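Side-chain contacts in type II restriction enzyme MspI (Moraxella sp., PDB 1SA3), which recognises the double-stranded DNA sequence 5'-CCGG-3' and cleaves it after the first C, giving fragments with terminal 5'-phosphates: residues H20-H23 with G24-S27; F104-H107 with N108-R112; K161-T164 with P165-Q169; I183-C186 with V187-A191; K119-K123 with K124-I128. All blocks are in the same frame, centred on the assembly; numbering follows the deposited sequence.

In the fold
Interactions 1, 2 and 3 lie at the surface, whereas interactions 4 and 5 are largely buried. The first and third start helices 23-41 and 165-175: interaction 1 through a main-chain carbonyl bonded twice by a threonine, interaction 3 through a capping box of two side chains. Interaction 4 ends helix 179-188 with a threonine that both donates and accepts, beside a tryptophan packed within the fold. Interactions 2 and 5 share strand 111-121, a hairpin turn far from DNA at one end and a phosphate-binding turn at the other. Interaction 5 touches interaction 1 through His120 and Ser27, and interaction 4 through Ile128 and Val187.

Interaction 1: residues H20-H23 with G24-S27; sequences HTQH and GVTS. With nucleotides of chain A.
The N-terminus of helix 23-41 is built here, with Gln22 in the N-cap position and Thr26 reaching back to it from the first turn. Thr26 grips the Gln22 carbonyl twice. Its backbone N donates to Gln22 O at 3.0 Å, nearly in line with the carbonyl bond, while Thr26 OG1 donates to the same Gln22 O at 2.8 Å from well above the carbonyl plane. The hydroxyl gets there because OG1 stands beside the backbone N of its own residue (chi1 -63°), with CG2 anti to that nitrogen. The next helical bond, Ser27 N to His23 O, spans 2.9 Å.

Two waters extend this network. One donates to Thr26 OG1 at 3.2 Å and to His20 O at 2.9 Å, tying the preceding loop to the helix. The other accepts from Val25 N at 2.9 Å and donates to Gln22 OE1, so the N-cap side chain serves a first-turn amide through solvent. Thr26 also packs on Leu18 and Arg212, and Gln22 and Val25 each pack against a DNA phosphate. The Gln22 carbonyl thus takes two protein donors, and the Val25 amide is met by a water shared with the N-cap side chain.

Interaction 2: residues F104-H107 with N108-R112; sequences FTFH and NQSSR
The Phe106 ring receives Ser110 and Arg112 across the turn, and the His107 ring is stacked against Asn108. Over one face of the Phe106 ring lies Phe104 O, displaced toward the rim. Ser110 OG sits at the ring edge near its plane, 3.5 Å from Phe106 CD1. Arg112 runs alongside, pointing the same way, with its CB 3.8 Å from Phe106 CE1 and its guanidinium turned 54° from the ring; the guanidinium itself goes on to a salt bridge with Asp202. On a face of the imidazole, Asn108 CB makes a CH-pi contact 4.1 Å from the His107 centroid, and the amide lies 18° from parallel to the ring.

Asn108 CG is held between its own backbone N and carbonyl carbon (chi1 65°), which carries OD1 toward Ser110. Ser110 OG donates to Asn108 OD1 at 2.7 Å close to the amide plane, whereas Ser110 N meets that Asn108 OD1 at 3.2 Å from well above it, closing an Asx turn. Phe104 and Arg112 exchange a pair of backbone bonds. Gln109 N donates to Phe106 O at 3.2 Å, closing a type I turn over Phe106-Gln109; with positive phi at its last residue, Gln109, and Phe106 N bonded to Ser110 O at 2.8 Å, this is a beta hairpin with a G1-type beta bulge, joining strands 100-106 and 111-121.

Interaction 3: residues K161-T164 with P165-Q169; sequences KLFT and PVQKQ. With nucleotides of chain B.
Thr164 and Gln167 meet obliquely at the start of helix 165-175 and are joined in a capping box. Thr164 OG1, placed between its own backbone N and carbonyl carbon (chi1 58°), faces into the first turn and accepts from Gln167 N at 3.1 Å, with a nearly straight N-H...O of 165°. In return the Gln167 chain, extended beyond CG, folds back over the cap so that its OE1 accepts from Thr164 N at 3.2 Å. That N-H arrives in the amide plane, on a lone pair. Gln167 OE1 also accepts from a water at 2.8 Å, which donates in turn to Leu162 O, fastening the loop ahead of the cap. The oxygen is therefore held by two donors, which probably limits rotation of the amide.

Phe163 lies across Gln167 at about a right angle, its ring 52° from the amide plane. Phe163 CD2 comes to 3.7 Å from Gln167 CB, and the Lys168 backbone N lies at the ring edge, near its plane. Lys168 CG packs 3.5 Å from Phe163 CB as the lysine runs out extended. Lys153 of helix 146-157 touches both Phe163 and Gln167, so the cap is packed against the preceding helix. Toward the DNA, Lys161 stretches straight beyond CG, and its NZ donates to OP1 of DC4 of chain B at 3.3 Å.

Interaction 4: residues I183-C186 with V187-A191; sequences IRWC and VTLRA
Val187 comes close to the carbonyl of Ile183, its CG2 3.3 Å from Ile183 O, while its N continues the helical bonding to that oxygen. Thr188 follows, donating to Arg184 O through both its backbone N and its OG1, from opposite faces of the carbonyl plane, with Thr188 OG1 only 2.6 Å from Arg184 O. OG1 is placed between its own N and carbonyl carbon (chi1 70°), and besides donating it accepts from Arg190 N at 3.2 Å. This ST turn forms as helix 179-188 ends.

Leu189 leaves the helix with positive phi (75°), though its N still donates to Trp185 O. Its CA lies over the five-membered ring of Trp185, 4.0 Å from the centroid in a CH-pi contact, and Leu189 CD2 sits over the indole face, 3.8 Å from Trp185 CZ2. Thr135, Ile136 and Val140 of helix 133-140 also touch the indole. Arg190 O makes a CA-H...O contact of 3.5 Å with Trp185 CA. Ala191 N comes to the indole edge, in its plane, 3.7 Å from Trp185 CD1. Ala191 O accepts from a water at 2.7 Å that is weakly linked to Arg184 NE; the guanidinium, through NH2, forms a salt bridge with Asp223.

Interaction 5: residues K119-K123 with K124-I128; sequences KHSSK and KKVSI. With nucleotides of chain A.
Val126 packs against Ser121 and Lys119 across the turn between strands 111-121 and 127-131. Val126 CB lies 3.8 Å from Ser121 OG, and its CG1 3.9 Å from Lys119 CD. The Lys119 chain runs on beside Ser127 O, then bends at its last torsion, so that NZ joins Ile128 O through a water. Lys123 N donates to Ser121 OG at 3.0 Å, closing an ST turn that fixes the serine hydroxyl.

Round this packing the DNA is held by its phosphates. Ser121 OG, anti to the backbone N (chi1 178°), donates to OP2 of DG7 of chain A at 2.7 Å, and both Ser122 N and Ser122 OG donate to OP1 of the same nucleotide. His120 ND1 reaches OP1 of DG6 of chain A at 2.7 Å with the phosphate oxygen at the ring edge, and His120 N binds that oxygen too. Ser127 OG donates to N7 of DG6 of chain A at 2.8 Å, in the major groove, and is also hydrogen-bonded to Lys261.

Further out, Ser27 and Leu30 of helix 23-41 touch His120, and Lys119 and Ser121 pair with strand 203-210. Lys119, whose side chain lies about 10 Å from the sodium ion bound by Glu35, Asp84 and Asp99, is probably the lysine of the PD-(D/E)XK motif. Backbone amides, hydroxyls and an imidazole thus clamp two successive phosphates, while the bond to N7 reads a purine acceptor, which fits the guanine of CCGG but would not by itself tell it from adenine.

Interaction 1: residues H20-H23 with G24-S27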
# COMPACT_ATOMS: atom_id res chain seq x y z
N HIS E 20 -25.86 -3.95 -8.12
CA HIS E 20 -25.26 -3.89 -6.79
C HIS E 20 -24.85 -5.26 -6.25
O HIS E 20 -24.03 -5.35 -5.33
CB HIS E 20 -26.21 -3.18 -5.83
CG HIS E 20 -26.44 -1.74 -6.17
ND1 HIS E 20 -27.19 -0.89 -5.38
CD2 HIS E 20 -26.02 -0.99 -7.22
CE1 HIS E 20 -27.22 0.31 -5.93
NE2 HIS E 20 -26.52 0.28 -7.05
N THR E 21 -25.39 -6.34 -6.83
CA THR E 21 -25.06 -7.69 -6.40
C THR E 21 -23.74 -8.18 -7.02
O THR E 21 -23.23 -9.26 -6.68
CB THR E 21 -26.17 -8.71 -6.77
OG1 THR E 21 -26.41 -8.65 -8.18
CG2 THR E 21 -27.47 -8.40 -6.02
N GLN E 22 -23.18 -7.38 -7.93
CA GLN E 22 -21.92 -7.72 -8.58
C GLN E 22 -20.74 -7.13 -7.79
O GLN E 22 -19.93 -6.39 -8.35
CB GLN E 22 -21.92 -7.19 -10.01
CG GLN E 22 -22.90 -7.91 -10.93
CD GLN E 22 -22.32 -9.19 -11.49
OE1 GLN E 22 -21.66 -9.95 -10.77
NE2 GLN E 22 -22.59 -9.46 -12.76
N HIS E 23 -20.65 -7.45 -6.51
CA HIS E 23 -19.59 -6.94 -5.64
C HIS E 23 -18.17 -7.18 -6.14
O HIS E 23 -17.33 -6.29 -6.12
CB HIS E 23 -19.73 -7.52 -4.23
CG HIS E 23 -21.06 -7.27 -3.60
ND1 HIS E 23 -21.54 -5.99 -3.37
CD2 HIS E 23 -22.02 -8.12 -3.16
CE1 HIS E 23 -22.74 -6.07 -2.81
NE2 HIS E 23 -23.05 -7.35 -2.68
N GLY E 24 -17.91 -8.41 -6.59
CA GLY E 24 -16.58 -8.74 -7.09
C GLY E 24 -16.11 -7.85 -8.23
O GLY E 24 -15.02 -7.28 -8.18
N VAL E 25 -16.94 -7.72 -9.27
CA VAL E 25 -16.59 -6.89 -10.42
C VAL E 25 -16.48 -5.44 -10.01
O VAL E 25 -15.61 -4.71 -10.48
CB VAL E 25 -17.64 -7.01 -11.54
CG1 VAL E 25 -17.28 -6.06 -12.69
CG2 VAL E 25 -17.69 -8.43 -12.05
N THR E 26 -17.36 -5.02 -9.11
CA THR E 26 -17.37 -3.65 -8.65
C THR E 26 -16.05 -3.30 -7.95
O THR E 26 -15.48 -2.25 -8.23
CB THR E 26 -18.56 -3.41 -7.71
OG1 THR E 26 -19.78 -3.62 -8.44
CG2 THR E 26 -18.55 -2.00 -7.16
N SER E 27 -15.56 -4.18 -7.08
CA SER E 27 -14.30 -3.95 -6.37
C SER E 27 -13.15 -3.85 -7.38
O SER E 27 -12.33 -2.92 -7.31
CB SER E 27 -14.02 -5.10 -5.38
OG SER E 27 -12.75 -4.96 -4.75
P DG A 6 -7.89 -3.37 -3.51
OP1 DG A 6 -8.01 -1.96 -3.98
OP2 DG A 6 -6.93 -3.70 -2.41
O5' DG A 6 -9.32 -3.92 -3.08
C5' DG A 6 -9.58 -4.30 -1.73
C4' DG A 6 -10.91 -5.02 -1.67
O4' DG A 6 -10.63 -6.41 -1.99
C3' DG A 6 -11.50 -5.04 -0.26
O3' DG A 6 -12.59 -4.16 -0.07
C2' DG A 6 -11.99 -6.46 -0.06
C1' DG A 6 -11.34 -7.30 -1.14
N9 DG A 6 -10.37 -8.15 -0.45
C8 DG A 6 -9.01 -7.95 -0.33
N7 DG A 6 -8.44 -8.80 0.49
C5 DG A 6 -9.48 -9.62 0.91
C6 DG A 6 -9.48 -10.73 1.82
O6 DG A 6 -8.53 -11.20 2.46
N1 DG A 6 -10.75 -11.29 1.95
C2 DG A 6 -11.88 -10.84 1.30
N2 DG A 6 -13.03 -11.50 1.57
N3 DG A 6 -11.89 -9.81 0.46
C4 DG A 6 -10.67 -9.25 0.31
O HOH W 1 -21.61 -3.86 -5.86
O HOH W 2 -19.19 -9.58 -9.08

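Interaction 2: residues F104-H107 with N108-R112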
# COMPACT_ATOMS: atom_id res chain seq x y z
N PHE E 104 8.78 13.13 -11.76
CA PHE E 104 8.81 14.59 -11.69
C PHE E 104 10.14 15.08 -12.21
O PHE E 104 11.18 14.53 -11.86
CB PHE E 104 8.66 15.10 -10.25
CG PHE E 104 7.37 14.71 -9.60
CD1 PHE E 104 7.30 13.58 -8.80
CD2 PHE E 104 6.25 15.51 -9.74
CE1 PHE E 104 6.10 13.24 -8.15
CE2 PHE E 104 5.06 15.18 -9.10
CZ PHE E 104 5.00 14.05 -8.30
N THR E 105 10.11 16.11 -13.05
CA THR E 105 11.33 16.68 -13.60
C THR E 105 11.50 18.05 -12.97
O THR E 105 10.56 18.84 -12.92
CB THR E 105 11.25 16.80 -15.13
OG1 THR E 105 11.11 15.50 -15.70
CG2 THR E 105 12.52 17.45 -15.69
N PHE E 106 12.71 18.33 -12.50
CA PHE E 106 13.00 19.59 -11.84
C PHE E 106 13.73 20.60 -12.74
O PHE E 106 14.01 20.32 -13.90
CB PHE E 106 13.79 19.32 -10.56
CG PHE E 106 13.16 18.28 -9.68
CD1 PHE E 106 13.78 17.05 -9.46
CD2 PHE E 106 11.92 18.51 -9.09
CE1 PHE E 106 13.18 16.06 -8.67
CE2 PHE E 106 11.31 17.53 -8.30
CZ PHE E 106 11.94 16.30 -8.09
N HIS E 107 14.03 21.78 -12.21
CA HIS E 107 14.68 22.83 -12.99
C HIS E 107 16.03 22.50 -13.62
O HIS E 107 16.28 22.87 -14.76
CB HIS E 107 14.84 24.09 -12.13
CG HIS E 107 15.86 23.95 -11.05
ND1 HIS E 107 15.70 23.09 -9.98
CD2 HIS E 107 17.07 24.53 -10.89
CE1 HIS E 107 16.77 23.15 -9.21
NE2 HIS E 107 17.62 24.02 -9.73
N ASN E 108 16.91 21.82 -12.89
CA ASN E 108 18.24 21.50 -13.41
C ASN E 108 18.26 20.24 -14.26
O ASN E 108 19.33 19.66 -14.49
CB ASN E 108 19.23 21.35 -12.25
CG ASN E 108 18.91 20.17 -11.37
OD1 ASN E 108 17.76 19.71 -11.33
ND2 ASN E 108 19.91 19.67 -10.64
N GLN E 109 17.09 19.82 -14.72
CA GLN E 109 16.96 18.63 -15.55
C GLN E 109 17.04 17.32 -14.77
O GLN E 109 17.03 16.24 -15.35
CB GLN E 109 18.01 18.61 -16.66
CG GLN E 109 17.52 19.04 -18.05
CD GLN E 109 17.12 20.49 -18.12
OE1 GLN E 109 16.11 20.90 -17.53
NE2 GLN E 109 17.90 21.29 -18.83
N SER E 110 17.15 17.39 -13.45
CA SER E 110 17.20 16.15 -12.69
C SER E 110 15.74 15.74 -12.52
O SER E 110 14.84 16.52 -12.80
CB SER E 110 17.85 16.35 -11.31
OG SER E 110 17.08 17.21 -10.48
N SER E 111 15.52 14.51 -12.09
CA SER E 111 14.15 14.04 -11.91
C SER E 111 14.07 13.01 -10.80
O SER E 111 15.09 12.51 -10.31
CB SER E 111 13.63 13.44 -13.22
OG SER E 111 14.39 12.30 -13.59
N ARG E 112 12.84 12.70 -10.39
CA ARG E 112 12.59 11.72 -9.33
C ARG E 112 11.49 10.79 -9.79
O ARG E 112 10.42 11.24 -10.22
CB ARG E 112 12.18 12.44 -8.04
CG ARG E 112 11.48 11.56 -6.98
CD ARG E 112 12.35 10.41 -6.50
NE ARG E 112 11.63 9.48 -5.64
CZ ARG E 112 11.19 9.76 -4.41
NH1 ARG E 112 11.38 10.96 -3.89
NH2 ARG E 112 10.56 8.83 -3.71

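Interaction 3: residues K161-T164 with P165-Q169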
# COMPACT_ATOMS: atom_id res chain seq x y z
N LYS E 161 -5.02 -18.30 17.60
CA LYS E 161 -5.94 -18.90 18.57
C LYS E 161 -5.39 -20.08 19.38
O LYS E 161 -5.85 -20.34 20.49
CB LYS E 161 -7.25 -19.32 17.89
CG LYS E 161 -7.18 -20.59 17.05
CD LYS E 161 -8.55 -20.94 16.46
CE LYS E 161 -8.52 -22.27 15.71
NZ LYS E 161 -9.86 -22.66 15.18
N LEU E 162 -4.40 -20.79 18.85
CA LEU E 162 -3.85 -21.92 19.58
C LEU E 162 -2.61 -21.59 20.40
O LEU E 162 -2.12 -22.44 21.15
CB LEU E 162 -3.58 -23.08 18.62
CG LEU E 162 -4.84 -23.57 17.89
CD1 LEU E 162 -4.52 -24.80 17.08
CD2 LEU E 162 -5.94 -23.87 18.91
N PHE E 163 -2.11 -20.37 20.27
CA PHE E 163 -0.95 -19.92 21.04
C PHE E 163 -1.37 -19.75 22.49
O PHE E 163 -2.51 -19.39 22.78
CB PHE E 163 -0.46 -18.54 20.58
CG PHE E 163 0.40 -18.56 19.35
CD1 PHE E 163 -0.04 -19.14 18.17
CD2 PHE E 163 1.65 -17.93 19.36
CE1 PHE E 163 0.74 -19.09 17.01
CE2 PHE E 163 2.43 -17.87 18.21
CZ PHE E 163 1.98 -18.45 17.03
N THR E 164 -0.44 -20.00 23.41
CA THR E 164 -0.72 -19.80 24.82
C THR E 164 -0.35 -18.34 25.04
O THR E 164 0.44 -17.77 24.29
CB THR E 164 0.18 -20.67 25.71
OG1 THR E 164 1.55 -20.37 25.43
CG2 THR E 164 -0.08 -22.14 25.46
N PRO E 165 -0.94 -17.70 26.07
CA PRO E 165 -0.61 -16.30 26.31
C PRO E 165 0.90 -16.09 26.31
O PRO E 165 1.40 -15.07 25.83
CB PRO E 165 -1.25 -16.04 27.67
CG PRO E 165 -2.50 -16.86 27.58
CD PRO E 165 -1.99 -18.17 26.99
N VAL E 166 1.62 -17.07 26.85
CA VAL E 166 3.07 -17.01 26.91
C VAL E 166 3.68 -16.96 25.51
O VAL E 166 4.49 -16.09 25.21
CB VAL E 166 3.64 -18.24 27.66
CG1 VAL E 166 5.15 -18.30 27.51
CG2 VAL E 166 3.27 -18.16 29.14
N GLN E 167 3.28 -17.90 24.66
CA GLN E 167 3.80 -17.97 23.29
C GLN E 167 3.57 -16.68 22.51
O GLN E 167 4.43 -16.26 21.72
CB GLN E 167 3.17 -19.15 22.54
CG GLN E 167 3.55 -20.53 23.09
CD GLN E 167 3.00 -21.68 22.25
OE1 GLN E 167 1.80 -21.75 21.99
NE2 GLN E 167 3.88 -22.58 21.83
N LYS E 168 2.43 -16.04 22.73
CA LYS E 168 2.10 -14.79 22.05
C LYS E 168 3.08 -13.70 22.47
O LYS E 168 3.59 -12.95 21.64
CB LYS E 168 0.67 -14.36 22.38
CG LYS E 168 -0.40 -15.32 21.90
CD LYS E 168 -1.78 -14.78 22.22
CE LYS E 168 -2.86 -15.79 21.88
NZ LYS E 168 -4.22 -15.30 22.24
N GLN E 169 3.33 -13.62 23.78
CA GLN E 169 4.26 -12.63 24.32
C GLN E 169 5.66 -12.95 23.81
O GLN E 169 6.45 -12.05 23.52
CB GLN E 169 4.25 -12.66 25.85
CG GLN E 169 2.89 -12.36 26.47
P DC B 4 -10.73 -18.83 13.61
OP1 DC B 4 -11.40 -19.90 14.39
OP2 DC B 4 -9.35 -19.05 13.10
O5' DC B 4 -11.67 -18.43 12.39
C5' DC B 4 -13.04 -18.11 12.63
C4' DC B 4 -13.75 -17.81 11.33
O4' DC B 4 -13.31 -16.54 10.80
C3' DC B 4 -13.56 -18.83 10.20
O3' DC B 4 -14.80 -19.03 9.51
C2' DC B 4 -12.57 -18.14 9.29
C1' DC B 4 -13.02 -16.70 9.43
N1 DC B 4 -12.02 -15.69 9.03
C2 DC B 4 -12.40 -14.69 8.14
O2 DC B 4 -13.58 -14.65 7.75
N3 DC B 4 -11.48 -13.79 7.72
C4 DC B 4 -10.23 -13.86 8.17
N4 DC B 4 -9.34 -12.96 7.71
C5 DC B 4 -9.82 -14.86 9.10
C6 DC B 4 -10.74 -15.75 9.50
O HOH W 3 0.09 -23.92 22.05

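Interaction 4: residues I183-C186 with V187-A191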
# COMPACT_ATOMS: atom_id res chain seq x y z
N ILE E 183 7.86 -4.88 8.64
CA ILE E 183 6.85 -4.01 8.05
C ILE E 183 7.25 -3.52 6.66
O ILE E 183 6.48 -3.63 5.71
CB ILE E 183 6.56 -2.79 8.93
CG1 ILE E 183 6.08 -3.23 10.30
CG2 ILE E 183 5.50 -1.92 8.27
CD1 ILE E 183 6.15 -2.16 11.36
N ARG E 184 8.45 -2.98 6.56
CA ARG E 184 8.94 -2.46 5.28
C ARG E 184 8.96 -3.55 4.21
O ARG E 184 8.56 -3.31 3.07
CB ARG E 184 10.34 -1.85 5.47
CG ARG E 184 10.86 -1.08 4.27
CD ARG E 184 12.22 -0.45 4.58
NE ARG E 184 12.13 0.56 5.64
CZ ARG E 184 11.72 1.81 5.46
NH1 ARG E 184 11.34 2.23 4.26
NH2 ARG E 184 11.68 2.65 6.49
N TRP E 185 9.42 -4.75 4.57
CA TRP E 185 9.47 -5.82 3.59
C TRP E 185 8.08 -6.28 3.17
O TRP E 185 7.84 -6.56 1.99
CB TRP E 185 10.26 -7.02 4.13
CG TRP E 185 10.39 -8.10 3.12
CD1 TRP E 185 11.34 -8.22 2.16
CD2 TRP E 185 9.47 -9.18 2.92
NE1 TRP E 185 11.08 -9.31 1.36
CE2 TRP E 185 9.94 -9.91 1.81
CE3 TRP E 185 8.30 -9.60 3.57
CZ2 TRP E 185 9.27 -11.05 1.32
CZ3 TRP E 185 7.64 -10.72 3.09
CH2 TRP E 185 8.13 -11.44 1.98
N CYS E 186 7.15 -6.36 4.12
CA CYS E 186 5.79 -6.79 3.80
C CYS E 186 5.10 -5.88 2.78
O CYS E 186 4.41 -6.37 1.89
CB CYS E 186 4.93 -6.84 5.06
SG CYS E 186 5.12 -8.35 6.02
N VAL E 187 5.29 -4.57 2.91
CA VAL E 187 4.65 -3.62 1.99
C VAL E 187 5.50 -3.20 0.78
O VAL E 187 4.96 -2.61 -0.15
CB VAL E 187 4.16 -2.34 2.72
CG1 VAL E 187 3.15 -2.73 3.79
CG2 VAL E 187 5.34 -1.59 3.35
N THR E 188 6.80 -3.49 0.78
CA THR E 188 7.63 -3.09 -0.36
C THR E 188 8.45 -4.20 -1.00
O THR E 188 8.96 -4.03 -2.11
CB THR E 188 8.65 -2.00 0.02
OG1 THR E 188 9.65 -2.56 0.88
CG2 THR E 188 7.96 -0.82 0.69
N LEU E 189 8.59 -5.32 -0.30
CA LEU E 189 9.38 -6.46 -0.75
C LEU E 189 10.87 -6.22 -0.62
O LEU E 189 11.69 -6.89 -1.25
CB LEU E 189 9.05 -6.87 -2.19
CG LEU E 189 7.79 -7.72 -2.37
CD1 LEU E 189 7.79 -8.27 -3.78
CD2 LEU E 189 7.76 -8.86 -1.36
N ARG E 190 11.23 -5.26 0.21
CA ARG E 190 12.63 -4.97 0.47
C ARG E 190 12.71 -4.59 1.94
O ARG E 190 11.97 -3.70 2.39
CB ARG E 190 13.14 -3.85 -0.43
CG ARG E 190 14.64 -3.62 -0.30
CD ARG E 190 15.13 -2.54 -1.25
NE ARG E 190 16.46 -2.07 -0.87
CZ ARG E 190 17.14 -1.14 -1.54
NH1 ARG E 190 16.61 -0.58 -2.62
NH2 ARG E 190 18.34 -0.78 -1.12
N ALA E 191 13.58 -5.26 2.69
CA ALA E 191 13.70 -4.99 4.13
C ALA E 191 14.32 -3.64 4.45
O ALA E 191 13.95 -3.01 5.43
CB ALA E 191 14.50 -6.11 4.80
O HOH W 4 14.06 -1.23 7.42

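Interaction 5: residues K119-K123 with K124-I128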
# COMPACT_ATOMS: atom_id res chain seq x y z
N LYS E 119 -4.53 1.38 -3.52
CA LYS E 119 -5.63 0.51 -3.16
C LYS E 119 -6.87 1.31 -2.78
O LYS E 119 -6.80 2.52 -2.57
CB LYS E 119 -5.28 -0.36 -1.95
CG LYS E 119 -4.13 -1.32 -2.13
CD LYS E 119 -3.90 -2.12 -0.83
CE LYS E 119 -2.61 -2.91 -0.90
NZ LYS E 119 -2.55 -3.79 -2.11
N HIS E 120 -8.00 0.61 -2.72
CA HIS E 120 -9.26 1.22 -2.31
C HIS E 120 -9.84 0.26 -1.28
O HIS E 120 -9.65 -0.95 -1.37
CB HIS E 120 -10.24 1.37 -3.48
CG HIS E 120 -11.08 0.15 -3.72
ND1 HIS E 120 -10.57 -1.02 -4.24
CD2 HIS E 120 -12.40 -0.07 -3.53
CE1 HIS E 120 -11.54 -1.91 -4.34
NE2 HIS E 120 -12.66 -1.36 -3.92
N SER E 121 -10.55 0.81 -0.30
CA SER E 121 -11.14 -0.00 0.75
C SER E 121 -12.18 0.82 1.48
O SER E 121 -12.13 2.05 1.47
CB SER E 121 -10.08 -0.46 1.75
OG SER E 121 -10.67 -1.21 2.81
N SER E 122 -13.11 0.13 2.13
CA SER E 122 -14.15 0.79 2.91
C SER E 122 -13.68 0.84 4.35
O SER E 122 -14.31 1.46 5.19
CB SER E 122 -15.46 0.00 2.82
OG SER E 122 -15.26 -1.32 3.28
N LYS E 123 -12.56 0.17 4.62
CA LYS E 123 -11.97 0.10 5.97
C LYS E 123 -10.61 0.82 6.07
O LYS E 123 -10.04 1.24 5.06
CB LYS E 123 -11.76 -1.36 6.38
CG LYS E 123 -12.96 -2.27 6.15
CD LYS E 123 -14.12 -1.87 7.05
CE LYS E 123 -15.28 -2.84 6.89
NZ LYS E 123 -16.37 -2.52 7.86
N LYS E 124 -10.11 0.94 7.30
CA LYS E 124 -8.82 1.58 7.57
C LYS E 124 -7.68 0.63 7.26
O LYS E 124 -6.58 1.05 6.91
CB LYS E 124 -8.73 1.99 9.05
CG LYS E 124 -9.71 3.06 9.49
CD LYS E 124 -9.48 3.39 10.96
CE LYS E 124 -10.33 4.55 11.42
NZ LYS E 124 -9.96 4.96 12.81
N LYS E 125 -7.94 -0.66 7.42
CA LYS E 125 -6.95 -1.69 7.15
C LYS E 125 -7.47 -2.62 6.06
O LYS E 125 -8.66 -2.97 6.03
CB LYS E 125 -6.66 -2.51 8.42
CG LYS E 125 -5.44 -2.06 9.23
CD LYS E 125 -5.71 -0.82 10.06
CE LYS E 125 -4.43 -0.33 10.74
NZ LYS E 125 -3.69 -1.44 11.40
N VAL E 126 -6.59 -3.01 5.15
CA VAL E 126 -6.95 -3.89 4.06
C VAL E 126 -5.74 -4.75 3.72
O VAL E 126 -4.60 -4.40 4.04
CB VAL E 126 -7.36 -3.08 2.83
CG1 VAL E 126 -6.17 -2.26 2.34
CG2 VAL E 126 -7.90 -4.00 1.75
N SER E 127 -6.00 -5.89 3.09
CA SER E 127 -4.94 -6.81 2.71
C SER E 127 -3.82 -6.12 1.95
O SER E 127 -4.07 -5.41 0.98
CB SER E 127 -5.52 -7.94 1.86
OG SER E 127 -6.56 -8.61 2.56
N ILE E 128 -2.58 -6.32 2.40
CA ILE E 128 -1.43 -5.74 1.72
C ILE E 128 -0.63 -6.81 1.00
O ILE E 128 0.09 -6.51 0.04
CB ILE E 128 -0.49 -5.00 2.69
CG1 ILE E 128 -0.23 -5.86 3.92
CG2 ILE E 128 -1.08 -3.64 3.03
CD1 ILE E 128 0.72 -5.21 4.93
P DG A 6 -7.89 -3.37 -3.51
OP1 DG A 6 -8.01 -1.96 -3.98
OP2 DG A 6 -6.93 -3.70 -2.41
O5' DG A 6 -9.32 -3.92 -3.08
C5' DG A 6 -9.58 -4.30 -1.73
C4' DG A 6 -10.91 -5.02 -1.67
O4' DG A 6 -10.63 -6.41 -1.99
C3' DG A 6 -11.50 -5.04 -0.26
O3' DG A 6 -12.59 -4.16 -0.07
C2' DG A 6 -11.99 -6.46 -0.06
C1' DG A 6 -11.34 -7.30 -1.14
N9 DG A 6 -10.37 -8.15 -0.45
C8 DG A 6 -9.01 -7.95 -0.33
N7 DG A 6 -8.44 -8.80 0.49
C5 DG A 6 -9.48 -9.62 0.91
C6 DG A 6 -9.48 -10.73 1.82
O6 DG A 6 -8.53 -11.20 2.46
N1 DG A 6 -10.75 -11.29 1.95
C2 DG A 6 -11.88 -10.84 1.30
N2 DG A 6 -13.03 -11.50 1.57
N3 DG A 6 -11.89 -9.81 0.46
C4 DG A 6 -10.67 -9.25 0.31
P DG A 7 -12.94 -3.69 1.42
OP1 DG A 7 -13.78 -2.48 1.29
OP2 DG A 7 -11.72 -3.65 2.25
O5' DG A 7 -13.83 -4.88 1.96
C5' DG A 7 -14.90 -5.39 1.16
C4' DG A 7 -15.68 -6.42 1.93
O4' DG A 7 -14.86 -7.60 2.13
C3' DG A 7 -16.11 -5.94 3.32
O3' DG A 7 -17.44 -6.36 3.60
C2' DG A 7 -15.14 -6.65 4.25
C1' DG A 7 -14.86 -7.94 3.50
N9 DG A 7 -13.55 -8.51 3.83
C8 DG A 7 -12.32 -7.99 3.51
N7 DG A 7 -11.33 -8.68 4.01
C5 DG A 7 -11.94 -9.73 4.68
C6 DG A 7 -11.38 -10.81 5.43
O6 DG A 7 -10.18 -11.06 5.65
N1 DG A 7 -12.37 -11.64 5.94
C2 DG A 7 -13.73 -11.46 5.76
N2 DG A 7 -14.53 -12.37 6.33
N3 DG A 7 -14.26 -10.47 5.07
C4 DG A 7 -13.32 -9.64 4.56
O HOH W 5 0.19 -4.24 -1.36